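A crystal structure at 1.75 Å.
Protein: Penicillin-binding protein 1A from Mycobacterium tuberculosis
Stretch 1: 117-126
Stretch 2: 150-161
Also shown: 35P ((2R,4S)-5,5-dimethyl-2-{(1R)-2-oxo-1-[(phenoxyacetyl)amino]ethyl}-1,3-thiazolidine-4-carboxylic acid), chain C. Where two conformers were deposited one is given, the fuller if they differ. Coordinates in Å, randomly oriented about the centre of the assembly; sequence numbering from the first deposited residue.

Stretch 1, residues 117-126: QVDSSPLTVD
Stretch 2 150-161: SLNTSYYRLMLK

A helix presents one arginine and one threonine to backbone carbonyls at the end of one short strand and in the link to the next, with apolar side chains packing beside this polar centre. Stretch 1 runs as strand 117-119, a turn, then strand 123-125; helix 152-161, with Leu-151 at the N-cap position, crosses the first strand at 115° (axes 7.7 Å apart) and the second at 46° (10.0 Å). The backbones come nearest at the turn, where the CA atoms of Ser-120 and Ser-154 are 4.7 Å apart; those of Val-125 and Tyr-156 stand 8.6 Å apart.

Arg-157 is extended (chi1 m, chi2 t, chi3 t, chi4 84°), long enough to reach the turn. Its NH1 donates to Asp-119 O at 2.9 Å and to Ser-121 O at 2.7 Å, the latter the straighter bond at 161°; NH2 adds a weak bond to Ser-121 O at 3.2 Å. Asp-119 OD2 lies over one guanidinium face, 3.6 Å from Arg-157 NH2, so this salt bridge works by charge alone, while Leu-123 (chi1 p, chi2 t) covers the opposite face. Asp-119 (chi1 t) also braces the turn: Ser-121 N donates to Asp-119 OD1 at 3.0 Å and Ser-121 OG to Asp-119 OD2 at 2.8 Å.

One helical turn earlier, Thr-153 (p) donates from OG1 to Ser-120 O at 2.6 Å. Ser-120 (phi/psi -103/8) leaves the strand conformation, and its CB packs 3.8 Å from Leu-151 CD1.

Val-118 (t) points toward the helix, its CG1 3.7 Å from Arg-157 CB. Val-125 (t) sets CB 3.7 Å from Tyr-156 CE2 and CG2 4.3 Å from Leu-160 CD1. Waters bridge where direct bonds are absent: one joins Val-118 O (2.8 Å from the water O) to Ser-154 OG (2.6 Å), another Val-125 O (2.9 Å) to Tyr-156 OH (2.8 Å).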

# COMPACT_ATOMS: atom_id res chain seq x y z
N GLN A 117 -5.14 16.58 19.04
CA GLN A 117 -6.61 16.65 18.84
C GLN A 117 -6.91 17.55 17.67
O GLN A 117 -6.43 18.71 17.64
CB GLN A 117 -7.23 17.25 20.09
CG GLN A 117 -7.11 16.39 21.32
CD GLN A 117 -8.10 15.26 21.29
OE1 GLN A 117 -9.21 15.39 20.75
NE2 GLN A 117 -7.68 14.10 21.79
N VAL A 118 -7.74 17.05 16.75
CA VAL A 118 -8.10 17.74 15.51
C VAL A 118 -9.61 17.82 15.36
O VAL A 118 -10.32 16.88 15.72
CB VAL A 118 -7.56 16.98 14.29
CG1 VAL A 118 -7.80 17.78 13.02
CG2 VAL A 118 -6.08 16.71 14.46
N ASP A 119 -10.12 18.97 14.88
CA ASP A 119 -11.54 19.12 14.63
C ASP A 119 -11.92 18.27 13.40
O ASP A 119 -11.18 18.26 12.45
CB ASP A 119 -11.81 20.59 14.32
CG ASP A 119 -13.28 20.88 14.03
OD1 ASP A 119 -14.16 20.10 14.26
OD2 ASP A 119 -13.55 22.03 13.63
N SER A 120 -13.03 17.53 13.47
CA SER A 120 -13.48 16.73 12.33
C SER A 120 -14.63 17.32 11.54
O SER A 120 -15.18 16.67 10.66
CB SER A 120 -13.87 15.31 12.79
OG SER A 120 -14.96 15.33 13.62
N SER A 121 -14.99 18.56 11.86
CA SER A 121 -16.13 19.17 11.19
C SER A 121 -15.82 19.41 9.70
O SER A 121 -14.64 19.49 9.30
CB SER A 121 -16.47 20.50 11.85
OG SER A 121 -15.49 21.47 11.66
N PRO A 122 -16.87 19.56 8.89
CA PRO A 122 -16.62 19.81 7.48
C PRO A 122 -15.89 21.14 7.26
O PRO A 122 -16.05 22.09 8.06
CB PRO A 122 -17.97 19.86 6.85
CG PRO A 122 -18.96 19.34 7.86
CD PRO A 122 -18.30 19.34 9.19
N LEU A 123 -15.22 21.23 6.12
CA LEU A 123 -14.58 22.49 5.72
C LEU A 123 -14.40 22.56 4.25
O LEU A 123 -14.45 21.56 3.56
CB LEU A 123 -13.25 22.71 6.46
CG LEU A 123 -12.03 21.85 6.08
CD1 LEU A 123 -10.75 22.46 6.62
CD2 LEU A 123 -12.18 20.36 6.47
N THR A 124 -14.12 23.76 3.77
CA THR A 124 -13.87 24.02 2.34
C THR A 124 -12.45 24.54 2.22
O THR A 124 -12.07 25.39 3.03
CB THR A 124 -14.79 25.05 1.76
OG1 THR A 124 -16.14 24.60 1.88
CG2 THR A 124 -14.52 25.28 0.25
N VAL A 125 -11.64 23.92 1.32
CA VAL A 125 -10.25 24.29 1.16
C VAL A 125 -9.97 24.46 -0.31
O VAL A 125 -10.21 23.56 -1.07
CB VAL A 125 -9.29 23.28 1.77
CG1 VAL A 125 -7.84 23.74 1.64
CG2 VAL A 125 -9.64 23.05 3.27
N ASP A 126 -9.46 25.63 -0.69
CA ASP A 126 -9.24 25.97 -2.09
C ASP A 126 -10.50 25.84 -2.93
O ASP A 126 -10.46 25.48 -4.13
CB ASP A 126 -8.07 25.15 -2.71
CG ASP A 126 -6.72 25.39 -2.03
OD1 ASP A 126 -6.57 26.09 -1.04
OD2 ASP A 126 -5.69 24.84 -2.48
N SER A 150 -11.12 7.04 9.49
CA SER A 150 -10.78 7.56 8.18
C SER A 150 -11.49 8.86 7.86
O SER A 150 -12.25 8.98 6.91
CB SER A 150 -10.95 6.50 7.09
OG SER A 150 -10.05 6.84 6.04
N LEU A 151 -11.26 9.82 8.75
CA LEU A 151 -11.90 11.12 8.59
C LEU A 151 -11.13 12.01 7.63
O LEU A 151 -10.04 12.45 7.96
CB LEU A 151 -12.12 11.77 9.94
CG LEU A 151 -12.90 10.88 10.93
CD1 LEU A 151 -12.95 11.61 12.27
CD2 LEU A 151 -14.25 10.55 10.42
N ASN A 152 -11.70 12.31 6.48
CA ASN A 152 -11.08 13.19 5.48
C ASN A 152 -10.84 14.59 6.05
O ASN A 152 -9.81 15.22 5.78
CB ASN A 152 -11.95 13.34 4.26
CG ASN A 152 -11.93 12.15 3.35
OD1 ASN A 152 -11.43 11.06 3.68
ND2 ASN A 152 -12.53 12.36 2.14
N THR A 153 -11.81 15.10 6.80
CA THR A 153 -11.75 16.49 7.26
C THR A 153 -10.56 16.61 8.23
O THR A 153 -9.72 17.54 8.13
CB THR A 153 -13.05 16.86 7.95
OG1 THR A 153 -13.29 15.92 8.99
CG2 THR A 153 -14.22 16.90 6.98
N SER A 154 -10.44 15.68 9.17
CA SER A 154 -9.39 15.74 10.17
C SER A 154 -8.01 15.64 9.53
O SER A 154 -7.07 16.35 9.90
CB SER A 154 -9.56 14.53 11.10
OG SER A 154 -10.84 14.51 11.72
N TYR A 155 -7.88 14.75 8.54
CA TYR A 155 -6.59 14.53 7.85
C TYR A 155 -6.23 15.75 6.98
O TYR A 155 -5.06 16.04 6.79
CB TYR A 155 -6.52 13.14 7.14
CG TYR A 155 -5.87 12.22 8.16
CD1 TYR A 155 -6.58 11.74 9.27
CD2 TYR A 155 -4.54 11.94 8.10
CE1 TYR A 155 -5.94 11.01 10.28
CE2 TYR A 155 -3.87 11.24 9.08
CZ TYR A 155 -4.56 10.77 10.18
OH TYR A 155 -3.90 10.13 11.18
N TYR A 156 -7.23 16.40 6.37
CA TYR A 156 -6.98 17.69 5.67
C TYR A 156 -6.44 18.72 6.65
O TYR A 156 -5.42 19.38 6.36
CB TYR A 156 -8.24 18.21 5.01
CG TYR A 156 -8.14 18.43 3.54
CD1 TYR A 156 -8.33 17.40 2.68
CD2 TYR A 156 -7.88 19.68 3.01
CE1 TYR A 156 -8.23 17.56 1.31
CE2 TYR A 156 -7.85 19.88 1.64
CZ TYR A 156 -7.99 18.81 0.80
OH TYR A 156 -8.00 19.00 -0.58
N ARG A 157 -7.06 18.89 7.82
CA ARG A 157 -6.56 19.81 8.80
C ARG A 157 -5.17 19.41 9.30
O ARG A 157 -4.33 20.30 9.60
CB ARG A 157 -7.51 19.97 10.00
CG ARG A 157 -8.83 20.62 9.71
CD ARG A 157 -9.55 20.97 11.00
NE ARG A 157 -10.76 21.79 10.74
CZ ARG A 157 -11.96 21.29 10.40
NH1 ARG A 157 -12.21 20.01 10.41
NH2 ARG A 157 -12.97 22.14 10.11
N LEU A 158 -4.92 18.12 9.48
CA LEU A 158 -3.62 17.71 9.92
C LEU A 158 -2.55 18.08 8.87
O LEU A 158 -1.48 18.64 9.23
CB LEU A 158 -3.57 16.23 10.17
CG LEU A 158 -2.22 15.70 10.63
CD1 LEU A 158 -1.71 16.30 11.93
CD2 LEU A 158 -2.31 14.17 10.73
N MET A 159 -2.84 17.80 7.61
CA MET A 159 -1.91 18.19 6.53
C MET A 159 -1.66 19.68 6.53
O MET A 159 -0.51 20.11 6.36
CB MET A 159 -2.46 17.73 5.18
CG MET A 159 -1.76 18.38 3.97
SD MET A 159 -2.54 17.87 2.47
CE MET A 159 -4.09 18.82 2.61
N LEU A 160 -2.70 20.50 6.69
CA LEU A 160 -2.50 21.94 6.68
C LEU A 160 -1.66 22.45 7.86
O LEU A 160 -0.97 23.50 7.74
CB LEU A 160 -3.82 22.66 6.57
CG LEU A 160 -4.56 22.43 5.27
CD1 LEU A 160 -5.94 23.05 5.43
CD2 LEU A 160 -3.86 22.91 4.03
N LYS A 161 -1.66 21.73 8.95
CA LYS A 161 -0.86 22.08 10.14
C LYS A 161 0.62 21.79 9.91
O LYS A 161 1.49 22.41 10.56
CB LYS A 161 -1.34 21.21 11.29
CG LYS A 161 -0.59 21.29 12.61
CD LYS A 161 -0.79 22.59 13.30
CE LYS A 161 -0.22 22.40 14.72
NZ LYS A 161 -0.24 23.71 15.39
C24 35P C . -17.12 10.63 -1.78
C23 35P C . -18.17 10.56 -2.69
C22 35P C . -18.44 9.38 -3.35
C21 35P C . -17.68 8.24 -3.11
C20 35P C . -16.64 8.29 -2.20
C19 35P C . -16.37 9.49 -1.52
O1 35P C . -15.36 9.61 -0.59
C2 35P C . -14.74 8.42 -0.11
C3 35P C . -13.90 8.77 1.09
O18 35P C . -14.19 9.74 1.78
N4 35P C . -12.89 7.94 1.31
C5 35P C . -12.02 8.09 2.47
C6 35P C . -10.74 7.45 2.13
O17 35P C . -10.57 6.60 1.24
C8 35P C . -12.57 7.41 3.80
N7 35P C . -11.89 6.15 3.78
S11 35P C . -14.23 7.02 3.92
C10 35P C . -14.10 5.29 3.85
C12 35P C . -15.16 4.71 2.91
C15 35P C . -14.27 4.61 5.18
C9 35P C . -12.70 5.08 3.26
C13 35P C . -11.99 3.78 3.48
O14 35P C . -11.16 3.74 4.43
O16 35P C . -12.24 2.85 2.67
O HOH W 1 -10.42 14.50 14.32
O HOH W 2 -8.10 21.60 -1.48